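Side-chain contacts in alpha-1,2-mannosidase (Bacteroides thetaiotaomicron, PDB 2WW2), which probably hydrolyses alpha-linked mannose with inversion of configuration, as a member of the calcium-dependent glycoside hydrolase family 92: residues A[428-433]-A[446-451]; A[423-428]-A[439-444]. All coordinates share one frame; numbering follows the deposited sequence.

Interaction 1 (A[428-433]-A[446-451]); sequences EYYDKL and AKTLEY
Tyr430 and Tyr451 meet through contrasting first torsions: CG of Tyr430 is anti to the backbone N (chi1 176°), sending the ring out toward helix 444-465, whereas CG of Tyr451 is anti to the carbonyl carbon (chi1 -60°), folding that ring back so that Lys447 O lies above one face, toward the rim. The outcome is a T-shaped pair with ring centroids 5.6 Å apart and planes at 84°. The edge of Tyr451 is turned to one face of Tyr430, with Tyr451 CD2 standing 3.9 Å from Tyr430 CD1. Alongside, Tyr451 CB packs 3.7 Å from Tyr430 CE1. Thr448 adds a methyl, CG2, 4.1 Å from Tyr430 CE1. Beyond this apolar seam, the OH of the buried Tyr430 is hydrogen-bonded to Asp455 and Asn480, and Tyr451 OH to the backbone O of Asp425. A leucine in place of Tyr430 would probably leave Asp455 and Asn480 without their shared hydroxyl and the Tyr451 edge without an aromatic face to rest on. The pair thus joins the short helix 427-433 to the first turns of helix 444-465, whose Ala446, Leu449 and Glu450 pack on Trp522 of helix 519-522.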
loop_
_atom_site.group_PDB
_atom_site.type_symbol
_atom_site.label_atom_id
_atom_site.label_comp_id
_atom_site.label_asym_id
_atom_site.label_seq_id
_atom_site.Cartn_x
_atom_site.Cartn_y
_atom_site.Cartn_z
ATOM N N GLU A 428 -7.299 -21.679 -32.234
ATOM C CA GLU A 428 -8.433 -22.576 -32.422
ATOM C C GLU A 428 -9.555 -22.215 -31.455
ATOM O O GLU A 428 -10.698 -22.054 -31.873
ATOM C CB GLU A 428 -8.018 -24.032 -32.244
ATOM C CG GLU A 428 -6.877 -24.464 -33.136
ATOM C CD GLU A 428 -5.510 -24.450 -32.437
ATOM O OE1 GLU A 428 -5.194 -23.499 -31.656
ATOM O OE2 GLU A 428 -4.749 -25.421 -32.686
ATOM N N TYR A 429 -9.230 -22.079 -30.167
ATOM C CA TYR A 429 -10.216 -21.641 -29.179
ATOM C C TYR A 429 -10.797 -20.277 -29.548
ATOM O O TYR A 429 -11.993 -20.055 -29.486
ATOM C CB TYR A 429 -9.561 -21.484 -27.803
ATOM C CG TYR A 429 -9.366 -22.763 -27.007
ATOM C CD1 TYR A 429 -10.433 -23.608 -26.731
ATOM C CD2 TYR A 429 -8.114 -23.092 -26.495
ATOM C CE1 TYR A 429 -10.248 -24.765 -25.994
ATOM C CE2 TYR A 429 -7.922 -24.229 -25.749
ATOM C CZ TYR A 429 -8.989 -25.064 -25.511
ATOM O OH TYR A 429 -8.787 -26.196 -24.766
ATOM N N TYR A 430 -9.921 -19.332 -29.859
ATOM C CA TYR A 430 -10.361 -17.962 -30.147
ATOM C C TYR A 430 -11.378 -17.932 -31.295
ATOM O O TYR A 430 -12.388 -17.226 -31.223
ATOM C CB TYR A 430 -9.132 -17.119 -30.476
ATOM C CG TYR A 430 -9.384 -15.691 -30.895
ATOM C CD1 TYR A 430 -9.414 -14.674 -29.950
ATOM C CD2 TYR A 430 -9.551 -15.350 -32.244
ATOM C CE1 TYR A 430 -9.611 -13.358 -30.325
ATOM C CE2 TYR A 430 -9.744 -14.017 -32.632
ATOM C CZ TYR A 430 -9.774 -13.032 -31.663
ATOM O OH TYR A 430 -9.958 -11.701 -31.992
ATOM N N ASP A 431 -11.099 -18.688 -32.354
ATOM C CA ASP A 431 -11.994 -18.723 -33.515
ATOM C C ASP A 431 -13.337 -19.359 -33.146
ATOM O O ASP A 431 -14.391 -18.944 -33.628
ATOM C CB ASP A 431 -11.352 -19.487 -34.683
ATOM C CG ASP A 431 -10.265 -18.668 -35.402
ATOM O OD1 ASP A 431 -10.209 -17.442 -35.211
ATOM O OD2 ASP A 431 -9.474 -19.258 -36.157
ATOM N N LYS A 432 -13.294 -20.365 -32.279
ATOM C CA LYS A 432 -14.516 -21.082 -31.905
ATOM C C LYS A 432 -15.341 -20.317 -30.877
ATOM O O LYS A 432 -16.563 -20.260 -30.962
ATOM C CB LYS A 432 -14.160 -22.460 -31.350
ATOM C CG LYS A 432 -15.373 -23.282 -30.859
ATOM N N LEU A 433 -14.664 -19.739 -29.893
ATOM C CA LEU A 433 -15.336 -19.222 -28.705
ATOM C C LEU A 433 -15.502 -17.714 -28.702
ATOM O O LEU A 433 -16.343 -17.196 -27.986
ATOM C CB LEU A 433 -14.544 -19.604 -27.451
ATOM C CG LEU A 433 -14.312 -21.069 -27.104
ATOM C CD1 LEU A 433 -13.432 -21.162 -25.846
ATOM C CD2 LEU A 433 -15.656 -21.808 -26.917
ATOM N N ALA A 446 -5.108 -11.248 -21.942
ATOM C CA ALA A 446 -4.213 -10.300 -22.623
ATOM C C ALA A 446 -4.072 -10.714 -24.100
ATOM O O ALA A 446 -4.110 -9.859 -24.991
ATOM C CB ALA A 446 -2.860 -10.232 -21.926
ATOM N N LYS A 447 -3.947 -12.018 -24.369
ATOM C CA LYS A 447 -3.881 -12.470 -25.761
ATOM C C LYS A 447 -5.151 -12.127 -26.549
ATOM O O LYS A 447 -5.069 -11.614 -27.670
ATOM C CB LYS A 447 -3.583 -13.975 -25.851
ATOM C CG LYS A 447 -2.126 -14.313 -25.467
ATOM C CD LYS A 447 -1.916 -15.823 -25.238
ATOM C CE LYS A 447 -0.412 -16.124 -25.029
ATOM N NZ LYS A 447 -0.125 -17.519 -24.610
ATOM N N THR A 448 -6.317 -12.424 -25.972
ATOM C CA THR A 448 -7.578 -12.125 -26.637
ATOM C C THR A 448 -7.626 -10.643 -27.019
ATOM O O THR A 448 -8.027 -10.278 -28.137
ATOM C CB THR A 448 -8.779 -12.429 -25.709
ATOM O OG1 THR A 448 -8.760 -13.808 -25.331
ATOM C CG2 THR A 448 -10.100 -12.142 -26.416
ATOM N N LEU A 449 -7.247 -9.780 -26.084
ATOM C CA LEU A 449 -7.281 -8.343 -26.347
ATOM C C LEU A 449 -6.301 -7.918 -27.454
ATOM O O LEU A 449 -6.636 -7.098 -28.321
ATOM C CB LEU A 449 -7.066 -7.549 -25.040
ATOM C CG LEU A 449 -8.174 -7.760 -23.991
ATOM C CD1 LEU A 449 -7.728 -7.360 -22.565
ATOM C CD2 LEU A 449 -9.482 -7.031 -24.359
ATOM N N GLU A 450 -5.100 -8.477 -27.446
ATOM C CA GLU A 450 -4.144 -8.197 -28.518
ATOM C C GLU A 450 -4.674 -8.725 -29.863
ATOM O O GLU A 450 -4.504 -8.090 -30.906
ATOM C CB GLU A 450 -2.786 -8.853 -28.202
ATOM C CG GLU A 450 -2.083 -8.314 -26.938
ATOM C CD GLU A 450 -1.327 -7.006 -27.173
ATOM O OE1 GLU A 450 -1.081 -6.678 -28.353
ATOM O OE2 GLU A 450 -0.973 -6.294 -26.177
ATOM N N TYR A 451 -5.320 -9.880 -29.838
ATOM C CA TYR A 451 -5.812 -10.485 -31.079
ATOM C C TYR A 451 -6.992 -9.721 -31.701
ATOM O O TYR A 451 -7.091 -9.629 -32.933
ATOM C CB TYR A 451 -6.249 -11.931 -30.858
ATOM C CG TYR A 451 -5.175 -12.888 -30.366
ATOM C CD1 TYR A 451 -3.821 -12.553 -30.409
ATOM C CD2 TYR A 451 -5.531 -14.129 -29.861
ATOM C CE1 TYR A 451 -2.854 -13.447 -29.943
ATOM C CE2 TYR A 451 -4.575 -15.034 -29.407
ATOM C CZ TYR A 451 -3.241 -14.680 -29.447
ATOM O OH TYR A 451 -2.292 -15.563 -28.993
#

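Interaction 2 (A[423-428]-A[439-444])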
loop_
_atom_site.group_PDB
_atom_site.type_symbol
_atom_site.label_atom_id
_atom_site.label_comp_id
_atom_site.label_asym_id
_atom_site.label_seq_id
_atom_site.Cartn_x
_atom_site.Cartn_y
_atom_site.Cartn_z
ATOM N N GLY A 423 3.163 -16.773 -34.514
ATOM C CA GLY A 423 1.806 -17.102 -34.941
ATOM C C GLY A 423 0.845 -16.735 -33.810
ATOM O O GLY A 423 1.107 -15.799 -33.056
ATOM N N ARG A 424 -0.247 -17.488 -33.667
ATOM C CA ARG A 424 -1.295 -17.122 -32.725
ATOM C C ARG A 424 -1.602 -18.236 -31.726
ATOM O O ARG A 424 -2.367 -19.156 -32.010
ATOM C CB ARG A 424 -2.584 -16.729 -33.467
ATOM C CG ARG A 424 -3.723 -16.286 -32.527
ATOM C CD ARG A 424 -4.918 -15.710 -33.318
ATOM N NE ARG A 424 -4.650 -14.332 -33.727
ATOM C CZ ARG A 424 -5.593 -13.438 -34.042
ATOM N NH1 ARG A 424 -6.886 -13.775 -34.029
ATOM N NH2 ARG A 424 -5.240 -12.205 -34.376
ATOM N N ASP A 425 -1.013 -18.139 -30.544
ATOM C CA ASP A 425 -1.281 -19.128 -29.508
ATOM C C ASP A 425 -2.774 -19.092 -29.145
ATOM O O ASP A 425 -3.333 -18.025 -28.852
ATOM C CB ASP A 425 -0.426 -18.821 -28.275
ATOM C CG ASP A 425 -0.373 -19.985 -27.300
ATOM O OD1 ASP A 425 -0.550 -21.145 -27.742
ATOM O OD2 ASP A 425 -0.145 -19.738 -26.096
ATOM N N GLY A 426 -3.408 -20.256 -29.173
ATOM C CA GLY A 426 -4.827 -20.354 -28.842
ATOM C C GLY A 426 -5.796 -20.015 -29.966
ATOM O O GLY A 426 -6.965 -19.759 -29.706
ATOM N N PHE A 427 -5.336 -20.025 -31.216
ATOM C CA PHE A 427 -6.190 -19.522 -32.301
ATOM C C PHE A 427 -7.431 -20.384 -32.488
ATOM O O PHE A 427 -8.496 -19.881 -32.847
ATOM C CB PHE A 427 -5.420 -19.355 -33.625
ATOM C CG PHE A 427 -5.053 -20.637 -34.276
ATOM C CD1 PHE A 427 -5.915 -21.235 -35.179
ATOM C CD2 PHE A 427 -3.851 -21.258 -33.980
ATOM C CE1 PHE A 427 -5.580 -22.424 -35.781
ATOM C CE2 PHE A 427 -3.509 -22.442 -34.581
ATOM C CZ PHE A 427 -4.379 -23.030 -35.487
ATOM N N GLU A 428 -7.299 -21.679 -32.234
ATOM C CA GLU A 428 -8.433 -22.576 -32.422
ATOM C C GLU A 428 -9.555 -22.215 -31.455
ATOM O O GLU A 428 -10.698 -22.054 -31.873
ATOM C CB GLU A 428 -8.018 -24.032 -32.244
ATOM C CG GLU A 428 -6.877 -24.464 -33.136
ATOM C CD GLU A 428 -5.510 -24.450 -32.437
ATOM O OE1 GLU A 428 -5.194 -23.499 -31.656
ATOM O OE2 GLU A 428 -4.749 -25.421 -32.686
ATOM N N PRO A 439 -7.791 -21.520 -17.593
ATOM C CA PRO A 439 -6.354 -21.764 -17.577
ATOM C C PRO A 439 -5.848 -22.593 -18.758
ATOM O O PRO A 439 -4.679 -22.968 -18.776
ATOM C CB PRO A 439 -6.155 -22.534 -16.264
ATOM C CG PRO A 439 -7.453 -23.349 -16.134
ATOM C CD PRO A 439 -8.537 -22.538 -16.826
ATOM N N GLU A 440 -6.707 -22.877 -19.735
ATOM C CA GLU A 440 -6.294 -23.633 -20.919
ATOM C C GLU A 440 -5.092 -23.026 -21.639
ATOM O O GLU A 440 -4.241 -23.746 -22.150
ATOM C CB GLU A 440 -7.451 -23.756 -21.903
ATOM C CG GLU A 440 -8.580 -24.676 -21.423
ATOM C CD GLU A 440 -9.606 -23.963 -20.558
ATOM O OE1 GLU A 440 -9.367 -22.796 -20.177
ATOM O OE2 GLU A 440 -10.657 -24.576 -20.258
ATOM N N VAL A 441 -5.036 -21.697 -21.707
ATOM C CA VAL A 441 -3.919 -21.018 -22.366
ATOM C C VAL A 441 -3.384 -19.940 -21.434
ATOM O O VAL A 441 -4.150 -19.121 -20.939
ATOM C CB VAL A 441 -4.376 -20.363 -23.703
ATOM C CG1 VAL A 441 -3.208 -19.656 -24.390
ATOM C CG2 VAL A 441 -5.005 -21.400 -24.641
ATOM N N PRO A 442 -2.068 -19.948 -21.163
ATOM C CA PRO A 442 -1.472 -18.898 -20.333
ATOM C C PRO A 442 -1.742 -17.502 -20.893
ATOM O O PRO A 442 -1.702 -17.310 -22.109
ATOM C CB PRO A 442 0.033 -19.182 -20.426
ATOM C CG PRO A 442 0.123 -20.650 -20.707
ATOM C CD PRO A 442 -1.097 -20.984 -21.545
ATOM N N GLU A 443 -2.019 -16.540 -20.018
ATOM C CA GLU A 443 -2.149 -15.148 -20.445
ATOM C C GLU A 443 -3.284 -14.911 -21.454
ATOM O O GLU A 443 -3.231 -14.004 -22.274
ATOM C CB GLU A 443 -0.795 -14.648 -20.974
ATOM C CG GLU A 443 0.269 -14.711 -19.884
ATOM C CD GLU A 443 1.691 -14.495 -20.387
ATOM O OE1 GLU A 443 1.931 -13.634 -21.263
ATOM O OE2 GLU A 443 2.589 -15.185 -19.866
ATOM N N ALA A 444 -4.339 -15.707 -21.326
ATOM C CA ALA A 444 -5.401 -15.781 -22.314
ATOM C C ALA A 444 -6.142 -14.466 -22.559
ATOM O O ALA A 444 -6.538 -14.182 -23.682
ATOM C CB ALA A 444 -6.414 -16.875 -21.905
#
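Asp425 and Gly426 meet Val441 where a type II beta turn, Arg424 to Phe427, leads directly into helix 427-433. Arg424 opens the turn; its guanidinium forms a cation-pi contact with Tyr430 and, through NH2, a salt bridge to Asp455. Asp425 follows with CG anti to N (chi1 -165°), a torsion that carries the carboxylate alongside Val441, and the two side chains run past each other in opposite senses. OD2 of Asp425 comes 3.5 Å from Val441 CG1, a van der Waals contact between a methyl and a carboxylate oxygen whose polar partner is Lys447. OD1 forms a salt bridge with Arg415, so that both oxygens are engaged and rotation of the carboxylate is restrained.

Gly426 occupies the third position of the turn and the N-cap of the helix. Its CA is 4.3 Å from Val441 CG2; a side chain here would point at that methyl and also collide with the carbonyl O of Asp425. The turn closes with a weak hydrogen bond, Phe427 N to Arg424 O at 3.2 Å, and beyond it Glu428 curls back until OE1 sits 3.4 Å above the Phe427 ring, offset toward the rim.

Segment 439-444 has a type II turn of its own, from Val441 to Ala444, with Glu443 in the N-cap position before helix 444-465. Each turn thus delivers the chain into a helix. The buried Val441 packs between the two turns, and the ammonium of Lys447 also links them, since the NZ that meets the Asp425 carboxylate has a second bond to the backbone O of Pro442.

How the interactions relate
Interactions 1 and 2 illustrate how one excursion of the chain can be closed at two neighbouring points. Their centres lie 7 Å apart, about 26 to 27 Å from the centre of the chain, within the family 92 catalytic domain. Along the sequence the segments alternate: 423-428, 428-433, 439-444, 446-451, the first two sharing Glu428. Interaction 2 joins the turns that precede helices 427-433 and 444-465; interaction 1 joins the helices themselves. The two are in direct touch, with Tyr451 CE2 packed 3.5 Å from Arg424 CG. Turn, short helix, connecting loop and long helix consequently form one compact local unit, held by aromatic packing and by the Lys447-Asp425 salt bridge between the contacts.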